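Local structure of lactate utilization protein C (Deinococcus radiodurans, 2G40) at residues A[81-86]-A[219-224]; A[101-106]-A[127-132]; A[62-65]-A[70-73]. The protein may take part in the utilization of L-lactate, although its precise biochemical activity is unknown. All blocks are in the same frame, centred on the assembly; numbering follows the deposited sequence.

How the interactions relate
All three contacts lie on one six-stranded parallel sheet. Along the chain interaction 3 closes first, and interaction 2 is nested inside the loop that interaction 1 closes. Interactions 1 and 2 have centres 9 Å apart and touch, with I83 CD1 4.0 Å from L129 CD1. Interactions 1 and 3 are 11 Å apart by centre and share the pairing of strands 70-74 and 217-223, where H73 NE2 is 2.7 Å from G224 O, a probable hydrogen bond to the C-terminus. Interactions 2 and 3 lie 18 Å apart by centre and do not touch. I64 packs on V220 and I83 on I221, so helices 53-66 and 79-87 cover opposite faces of the sheet.

Interaction 1. Residues A[81-86]-A[219-224]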
loop_
_atom_site.group_PDB
_atom_site.type_symbol
_atom_site.label_atom_id
_atom_site.label_comp_id
_atom_site.label_asym_id
_atom_site.label_seq_id
_atom_site.Cartn_x
_atom_site.Cartn_y
_atom_site.Cartn_z
ATOM N N GLY A 81 6.437 -25.364 -10.609
ATOM C CA GLY A 81 7.883 -25.474 -10.767
ATOM C C GLY A 81 8.610 -24.142 -10.745
ATOM O O GLY A 81 9.670 -24.019 -10.122
ATOM N N ALA A 82 8.036 -23.143 -11.415
ATOM C CA ALA A 82 8.595 -21.783 -11.450
ATOM C C ALA A 82 8.678 -21.189 -10.050
ATOM O O ALA A 82 9.669 -20.545 -9.692
ATOM C CB ALA A 82 7.760 -20.872 -12.347
ATOM N N ILE A 83 7.620 -21.387 -9.273
ATOM C CA ILE A 83 7.585 -20.876 -7.903
ATOM C C ILE A 83 8.625 -21.598 -7.086
ATOM O O ILE A 83 9.408 -20.975 -6.362
ATOM C CB ILE A 83 6.204 -21.065 -7.252
ATOM C CG1 ILE A 83 5.143 -20.252 -8.001
ATOM C CG2 ILE A 83 6.246 -20.632 -5.793
ATOM C CD1 ILE A 83 3.730 -20.570 -7.624
ATOM N N ALA A 84 8.650 -22.925 -7.214
ATOM C CA ALA A 84 9.669 -23.734 -6.542
ATOM C C ALA A 84 11.080 -23.320 -6.918
ATOM O O ALA A 84 11.944 -23.202 -6.047
ATOM C CB ALA A 84 9.462 -25.200 -6.829
ATOM N N LYS A 85 11.302 -23.070 -8.202
ATOM C CA LYS A 85 12.595 -22.656 -8.683
ATOM C C LYS A 85 12.979 -21.296 -8.080
ATOM O O LYS A 85 14.100 -21.121 -7.627
ATOM C CB LYS A 85 12.607 -22.608 -10.212
ATOM C CG LYS A 85 13.943 -22.335 -10.807
ATOM C CD LYS A 85 13.863 -22.401 -12.324
ATOM C CE LYS A 85 15.197 -22.098 -12.970
ATOM N NZ LYS A 85 15.801 -20.858 -12.407
ATOM N N ALA A 86 12.028 -20.366 -8.023
ATOM C CA ALA A 86 12.251 -19.032 -7.436
ATOM C C ALA A 86 12.656 -19.055 -5.961
ATOM O O ALA A 86 13.480 -18.241 -5.532
ATOM C CB ALA A 86 11.010 -18.182 -7.602
ATOM N N GLN A 219 10.264 -11.416 -7.272
ATOM C CA GLN A 219 10.160 -12.300 -8.432
ATOM C C GLN A 219 8.756 -12.167 -8.970
ATOM O O GLN A 219 7.795 -12.445 -8.275
ATOM C CB GLN A 219 10.407 -13.748 -8.043
ATOM C CG GLN A 219 10.063 -14.782 -9.119
ATOM C CD GLN A 219 11.139 -14.905 -10.166
ATOM O OE1 GLN A 219 12.263 -15.263 -9.853
ATOM N NE2 GLN A 219 10.798 -14.618 -11.422
ATOM N N VAL A 220 8.651 -11.773 -10.223
ATOM C CA VAL A 220 7.392 -11.742 -10.921
ATOM C C VAL A 220 7.320 -12.975 -11.806
ATOM O O VAL A 220 8.246 -13.290 -12.557
ATOM C CB VAL A 220 7.239 -10.462 -11.798
ATOM C CG1 VAL A 220 5.979 -10.541 -12.647
ATOM C CG2 VAL A 220 7.266 -9.199 -10.935
ATOM N N ILE A 221 6.199 -13.677 -11.691
ATOM C CA ILE A 221 5.919 -14.836 -12.496
ATOM C C ILE A 221 4.642 -14.536 -13.245
ATOM O O ILE A 221 3.563 -14.484 -12.670
ATOM C CB ILE A 221 5.774 -16.133 -11.659
ATOM C CG1 ILE A 221 7.040 -16.378 -10.841
ATOM C CG2 ILE A 221 5.460 -17.344 -12.581
ATOM C CD1 ILE A 221 7.017 -17.670 -10.046
ATOM N N VAL A 222 4.778 -14.296 -14.548
ATOM C CA VAL A 222 3.597 -14.195 -15.403
ATOM C C VAL A 222 3.199 -15.577 -15.855
ATOM O O VAL A 222 4.042 -16.380 -16.219
ATOM C CB VAL A 222 3.844 -13.282 -16.604
ATOM C CG1 VAL A 222 2.559 -13.150 -17.470
ATOM C CG2 VAL A 222 4.332 -11.965 -16.123
ATOM N N VAL A 223 1.897 -15.864 -15.815
ATOM C CA VAL A 223 1.437 -17.173 -16.178
ATOM C C VAL A 223 0.363 -17.091 -17.259
ATOM O O VAL A 223 -0.552 -16.271 -17.170
ATOM C CB VAL A 223 0.980 -18.017 -14.939
ATOM C CG1 VAL A 223 0.043 -17.280 -14.045
ATOM C CG2 VAL A 223 0.395 -19.359 -15.391
ATOM N N GLY A 224 0.532 -17.907 -18.294
ATOM C CA GLY A 224 -0.563 -18.200 -19.231
ATOM C C GLY A 224 -0.462 -17.491 -20.568
ATOM O O GLY A 224 0.470 -16.723 -20.828
ATOM O OXT GLY A 224 -1.335 -17.670 -21.434
#
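I221 of strand 217-223 sends its CD1 against A82 and I83 of helix 79-87, which packs on a parallel sheet as in Rossmann-like folds. The helix and strand segments run antiparallel, with 170° between their directions and 9.9 Å between their axes, the geometry of a helix laid along the strands it covers.

From CB, I221 divides into two branches. CG2 passes alongside A82, 4.2 Å from its CB. CG1 stands anti to the carbonyl carbon (chi1 -57°), and this, with an extended second torsion, sends the longer branch out toward the helix. CG1 itself serves as the spacer, and the terminal CD1 does the touching: it meets I83 CG1 at 3.8 Å and A82 CB at 4.0 Å, and also lies against the backbone at A82 C. The I83 and I221 side chains cross at about a right angle, so one methyl rather than a whole flank makes the contact. I221 also packs on V74 and I163 of the adjoining strands 70-74 and 161-167.

One turn further along the helix, A86 CB rests on Q219 CG at 3.8 Å, with Q219 OE1 close by. The glutamine chain bends at its second torsion, bringing its amide back to its own strand. Were Q219 replaced by an alanine, A86 CB would probably lose the aliphatic cover of CG, and V220 O its side-chain donor. That donor, Q219 NE2, reaches V220 O at 3.1 Å from above the carbonyl plane, 57° out of it.

Interaction 2. Residues A[101-106]-A[127-132]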
loop_
_atom_site.group_PDB
_atom_site.type_symbol
_atom_site.label_atom_id
_atom_site.label_comp_id
_atom_site.label_asym_id
_atom_site.label_seq_id
_atom_site.Cartn_x
_atom_site.Cartn_y
_atom_site.Cartn_z
ATOM N N ALA A 101 -4.161 -24.458 -4.326
ATOM C CA ALA A 101 -3.317 -25.611 -3.964
ATOM C C ALA A 101 -2.345 -26.078 -5.065
ATOM O O ALA A 101 -1.202 -26.399 -4.765
ATOM C CB ALA A 101 -4.185 -26.778 -3.520
ATOM N N PRO A 102 -2.808 -26.173 -6.327
ATOM C CA PRO A 102 -1.924 -26.604 -7.431
ATOM C C PRO A 102 -0.643 -25.804 -7.649
ATOM O O PRO A 102 0.280 -26.303 -8.272
ATOM C CB PRO A 102 -2.831 -26.497 -8.666
ATOM C CG PRO A 102 -4.210 -26.675 -8.119
ATOM C CD PRO A 102 -4.195 -25.979 -6.798
ATOM N N TRP A 103 -0.580 -24.579 -7.144
ATOM C CA TRP A 103 0.644 -23.780 -7.240
ATOM C C TRP A 103 1.738 -24.235 -6.289
ATOM O O TRP A 103 2.886 -23.830 -6.425
ATOM C CB TRP A 103 0.363 -22.334 -6.895
ATOM C CG TRP A 103 -0.570 -21.624 -7.802
ATOM C CD1 TRP A 103 -1.428 -22.157 -8.723
ATOM C CD2 TRP A 103 -0.778 -20.226 -7.818
ATOM N NE1 TRP A 103 -2.144 -21.163 -9.326
ATOM C CE2 TRP A 103 -1.765 -19.960 -8.789
ATOM C CE3 TRP A 103 -0.221 -19.162 -7.110
ATOM C CZ2 TRP A 103 -2.199 -18.666 -9.069
ATOM C CZ3 TRP A 103 -0.673 -17.875 -7.374
ATOM C CH2 TRP A 103 -1.638 -17.640 -8.348
ATOM N N LEU A 104 1.350 -25.027 -5.296
ATOM C CA LEU A 104 2.216 -25.355 -4.194
ATOM C C LEU A 104 2.805 -26.730 -4.417
ATOM O O LEU A 104 2.192 -27.595 -5.062
ATOM C CB LEU A 104 1.442 -25.342 -2.880
ATOM C CG LEU A 104 0.562 -24.122 -2.573
ATOM C CD1 LEU A 104 -0.051 -24.324 -1.182
ATOM C CD2 LEU A 104 1.331 -22.802 -2.678
ATOM N N THR A 105 3.984 -26.934 -3.856
ATOM C CA THR A 105 4.724 -28.164 -4.077
ATOM C C THR A 105 5.348 -28.659 -2.790
ATOM O O THR A 105 5.709 -27.867 -1.921
ATOM C CB THR A 105 5.824 -27.941 -5.133
ATOM O OG1 THR A 105 6.515 -26.716 -4.863
ATOM C CG2 THR A 105 5.203 -27.825 -6.508
ATOM N N VAL A 106 5.455 -29.984 -2.680
ATOM C CA VAL A 106 6.117 -30.644 -1.551
ATOM C C VAL A 106 7.550 -30.141 -1.474
ATOM O O VAL A 106 8.214 -29.970 -2.498
ATOM C CB VAL A 106 6.062 -32.182 -1.726
ATOM C CG1 VAL A 106 7.139 -32.907 -0.882
ATOM C CG2 VAL A 106 4.666 -32.686 -1.385
ATOM N N ALA A 127 10.104 -16.049 2.117
ATOM C CA ALA A 127 9.394 -15.440 1.019
ATOM C C ALA A 127 7.906 -15.382 1.339
ATOM O O ALA A 127 7.414 -16.059 2.244
ATOM C CB ALA A 127 9.617 -16.246 -0.269
ATOM N N VAL A 128 7.211 -14.554 0.578
ATOM C CA VAL A 128 5.770 -14.550 0.535
ATOM C C VAL A 128 5.378 -14.752 -0.923
ATOM O O VAL A 128 6.012 -14.215 -1.833
ATOM C CB VAL A 128 5.186 -13.229 1.091
ATOM C CG1 VAL A 128 5.711 -11.970 0.321
ATOM C CG2 VAL A 128 3.666 -13.288 1.103
ATOM N N LEU A 129 4.312 -15.515 -1.116
ATOM C CA LEU A 129 3.800 -15.847 -2.428
ATOM C C LEU A 129 2.426 -15.218 -2.543
ATOM O O LEU A 129 1.582 -15.431 -1.677
ATOM C CB LEU A 129 3.687 -17.367 -2.574
ATOM C CG LEU A 129 2.949 -17.868 -3.816
ATOM C CD1 LEU A 129 3.727 -17.495 -5.066
ATOM C CD2 LEU A 129 2.706 -19.338 -3.761
ATOM N N THR A 130 2.211 -14.401 -3.575
ATOM C CA THR A 130 0.902 -13.787 -3.771
ATOM C C THR A 130 0.502 -13.750 -5.224
ATOM O O THR A 130 1.336 -13.828 -6.126
ATOM C CB THR A 130 0.810 -12.298 -3.275
ATOM O OG1 THR A 130 1.443 -11.422 -4.228
ATOM C CG2 THR A 130 1.431 -12.113 -1.915
ATOM N N GLY A 131 -0.801 -13.598 -5.417
ATOM C CA GLY A 131 -1.350 -13.135 -6.683
ATOM C C GLY A 131 -1.336 -11.618 -6.687
ATOM O O GLY A 131 -0.591 -10.969 -5.945
ATOM N N CYS A 132 -2.162 -11.040 -7.535
ATOM C CA CYS A 132 -2.350 -9.592 -7.540
ATOM C C CYS A 132 -3.720 -9.277 -8.074
ATOM O O CYS A 132 -4.466 -10.197 -8.462
ATOM C CB CYS A 132 -1.321 -8.916 -8.402
ATOM S SG CYS A 132 -1.370 -9.363 -10.148
#
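W103 and L104, at the end of a 3-10 turn at 101-103, face L129 of strand 127-130; the nearest CA atoms, those of L104 and L129, are 9.8 Å apart, so contact is made through side chains. The turn is closed by its own bond, L104 N to A101 O at 2.9 Å.

L129 CD2 meets both residues. It touches L104 CD2 tip to tip, methyl on methyl, at 3.9 Å, while the two leucine chains run at a slant to each other. The same methyl approaches the W103 indole at its edge, near the ring plane, with CE3 4.5 Å away, a looser contact. L129 CG is anti to its backbone nitrogen (chi1 170°), which places CG, and with chi2 near 65° CD2, toward the turn. The CB of L104 points neither at the strand nor from it, and CD2 is the atom that reaches L129. Further round the indole, W103 CH2 lies 4.8 Å from G131 CA.

Where the strand ends, T130 OG1 donates to G131 O at 2.7 Å, in the carbonyl plane and on a lone pair, and H162 NE2 bonds the same hydroxyl, so two partners hold it.

The contact packs the loop between strands 92-94 and 109-111 against the parallel sheet of the LUD domain, a family of the Rossmann clan. Strand 127-130 lies between strands 92-94 and 161-167, with L129 packed on I163 and I99. W103 also packs on L79 and I83 of helix 79-87 and on V165 of strand 161-167, while L104 settles among V95, I99 and R112.

Interaction 3. Residues A[62-65]-A[70-73]; sequences DRIL and AYTH
The Y71 ring is the flat group that meets the helix, and I64 comes to it at an edge: I64 CG2 lies near the ring plane, 4.0 Å from Y71 CD2, with I64 CB at a similar distance from that atom. Within the helix segment, the R63 guanidinium has D62 CB over one face, 3.6 Å above its plane and offset toward the rim, and forms a salt bridge from NH2 to D66 OD2.

Y71 CG is anti to the backbone nitrogen (chi1 -178°), which brings the CD2 edge alongside helix 53-66. At the base of the tyrosine, L65 CD2 touches Y71 CB at 3.8 Å, the two side chains crossing at about a right angle. I64 CG2 also lies 3.9 Å from A70 O. Two aliphatic branches from successive helix residues thus grip the tyrosine, one at its ring edge and one at its CB.

Helix 53-66 leads through a short connection into strand 70-74, an outermost strand of the parallel sheet within this chain, and packs on that sheet, consistent with a Rossmann-like alpha/beta fold. The strand pairs with 217-223; I64 also packs on V220 of that neighbour, and Y71 on V222.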
loop_
_atom_site.group_PDB
_atom_site.type_symbol
_atom_site.label_atom_id
_atom_site.label_comp_id
_atom_site.label_asym_id
_atom_site.label_seq_id
_atom_site.Cartn_x
_atom_site.Cartn_y
_atom_site.Cartn_z
ATOM N N ASP A 62 10.063 -5.468 -19.469
ATOM C CA ASP A 62 11.128 -4.464 -19.471
ATOM C C ASP A 62 11.060 -3.605 -18.214
ATOM O O ASP A 62 12.063 -3.289 -17.623
ATOM C CB ASP A 62 11.021 -3.536 -20.665
ATOM C CG ASP A 62 11.282 -4.228 -21.988
ATOM O OD1 ASP A 62 11.738 -5.382 -21.979
ATOM O OD2 ASP A 62 11.040 -3.604 -23.045
ATOM N N ARG A 63 9.853 -3.205 -17.844
ATOM C CA ARG A 63 9.697 -2.296 -16.707
ATOM C C ARG A 63 9.984 -3.017 -15.392
ATOM O O ARG A 63 10.549 -2.421 -14.477
ATOM C CB ARG A 63 8.298 -1.661 -16.690
ATOM C CG ARG A 63 8.001 -0.686 -17.822
ATOM C CD ARG A 63 8.878 0.572 -17.788
ATOM N NE ARG A 63 10.129 0.356 -18.505
ATOM C CZ ARG A 63 10.239 0.303 -19.832
ATOM N NH1 ARG A 63 9.165 0.450 -20.612
ATOM N NH2 ARG A 63 11.431 0.082 -20.388
ATOM N N ILE A 64 9.603 -4.292 -15.303
ATOM C CA ILE A 64 9.859 -5.094 -14.104
ATOM C C ILE A 64 11.358 -5.347 -13.982
ATOM O O ILE A 64 11.919 -5.234 -12.914
ATOM C CB ILE A 64 9.101 -6.430 -14.161
ATOM C CG1 ILE A 64 7.597 -6.178 -14.030
ATOM C CG2 ILE A 64 9.595 -7.390 -13.095
ATOM C CD1 ILE A 64 7.103 -5.579 -12.749
ATOM N N LEU A 65 12.005 -5.679 -15.094
ATOM C CA LEU A 65 13.445 -5.876 -15.076
ATOM C C LEU A 65 14.180 -4.583 -14.679
ATOM O O LEU A 65 15.150 -4.641 -13.913
ATOM C CB LEU A 65 13.947 -6.449 -16.405
ATOM C CG LEU A 65 13.471 -7.881 -16.701
ATOM C CD1 LEU A 65 13.867 -8.272 -18.125
ATOM C CD2 LEU A 65 13.997 -8.894 -15.680
ATOM N N ALA A 70 13.189 -9.941 -10.617
ATOM C CA ALA A 70 13.263 -11.093 -11.497
ATOM C C ALA A 70 11.932 -11.251 -12.207
ATOM O O ALA A 70 10.894 -10.835 -11.702
ATOM C CB ALA A 70 13.621 -12.351 -10.752
ATOM N N TYR A 71 11.981 -11.798 -13.420
ATOM C CA TYR A 71 10.800 -11.952 -14.246
ATOM C C TYR A 71 10.866 -13.255 -15.036
ATOM O O TYR A 71 11.884 -13.563 -15.648
ATOM C CB TYR A 71 10.680 -10.779 -15.226
ATOM C CG TYR A 71 9.450 -10.820 -16.116
ATOM C CD1 TYR A 71 9.452 -11.543 -17.303
ATOM C CD2 TYR A 71 8.322 -10.100 -15.803
ATOM C CE1 TYR A 71 8.337 -11.580 -18.127
ATOM C CE2 TYR A 71 7.196 -10.136 -16.628
ATOM C CZ TYR A 71 7.225 -10.873 -17.794
ATOM O OH TYR A 71 6.116 -10.890 -18.615
ATOM N N THR A 72 9.752 -13.972 -15.072
ATOM C CA THR A 72 9.635 -15.153 -15.912
ATOM C C THR A 72 8.206 -15.276 -16.369
ATOM O O THR A 72 7.292 -14.902 -15.657
ATOM C CB THR A 72 10.101 -16.432 -15.173
ATOM O OG1 THR A 72 10.192 -17.528 -16.105
ATOM C CG2 THR A 72 9.169 -16.786 -14.046
ATOM N N HIS A 73 8.012 -15.763 -17.589
ATOM C CA HIS A 73 6.681 -16.016 -18.107
ATOM C C HIS A 73 6.609 -17.521 -18.363
ATOM O O HIS A 73 7.440 -18.068 -19.064
ATOM C CB HIS A 73 6.431 -15.231 -19.392
ATOM C CG HIS A 73 5.012 -15.302 -19.889
ATOM N ND1 HIS A 73 4.568 -14.545 -20.948
ATOM C CD2 HIS A 73 3.942 -16.022 -19.473
ATOM C CE1 HIS A 73 3.294 -14.807 -21.177
ATOM N NE2 HIS A 73 2.888 -15.702 -20.296
#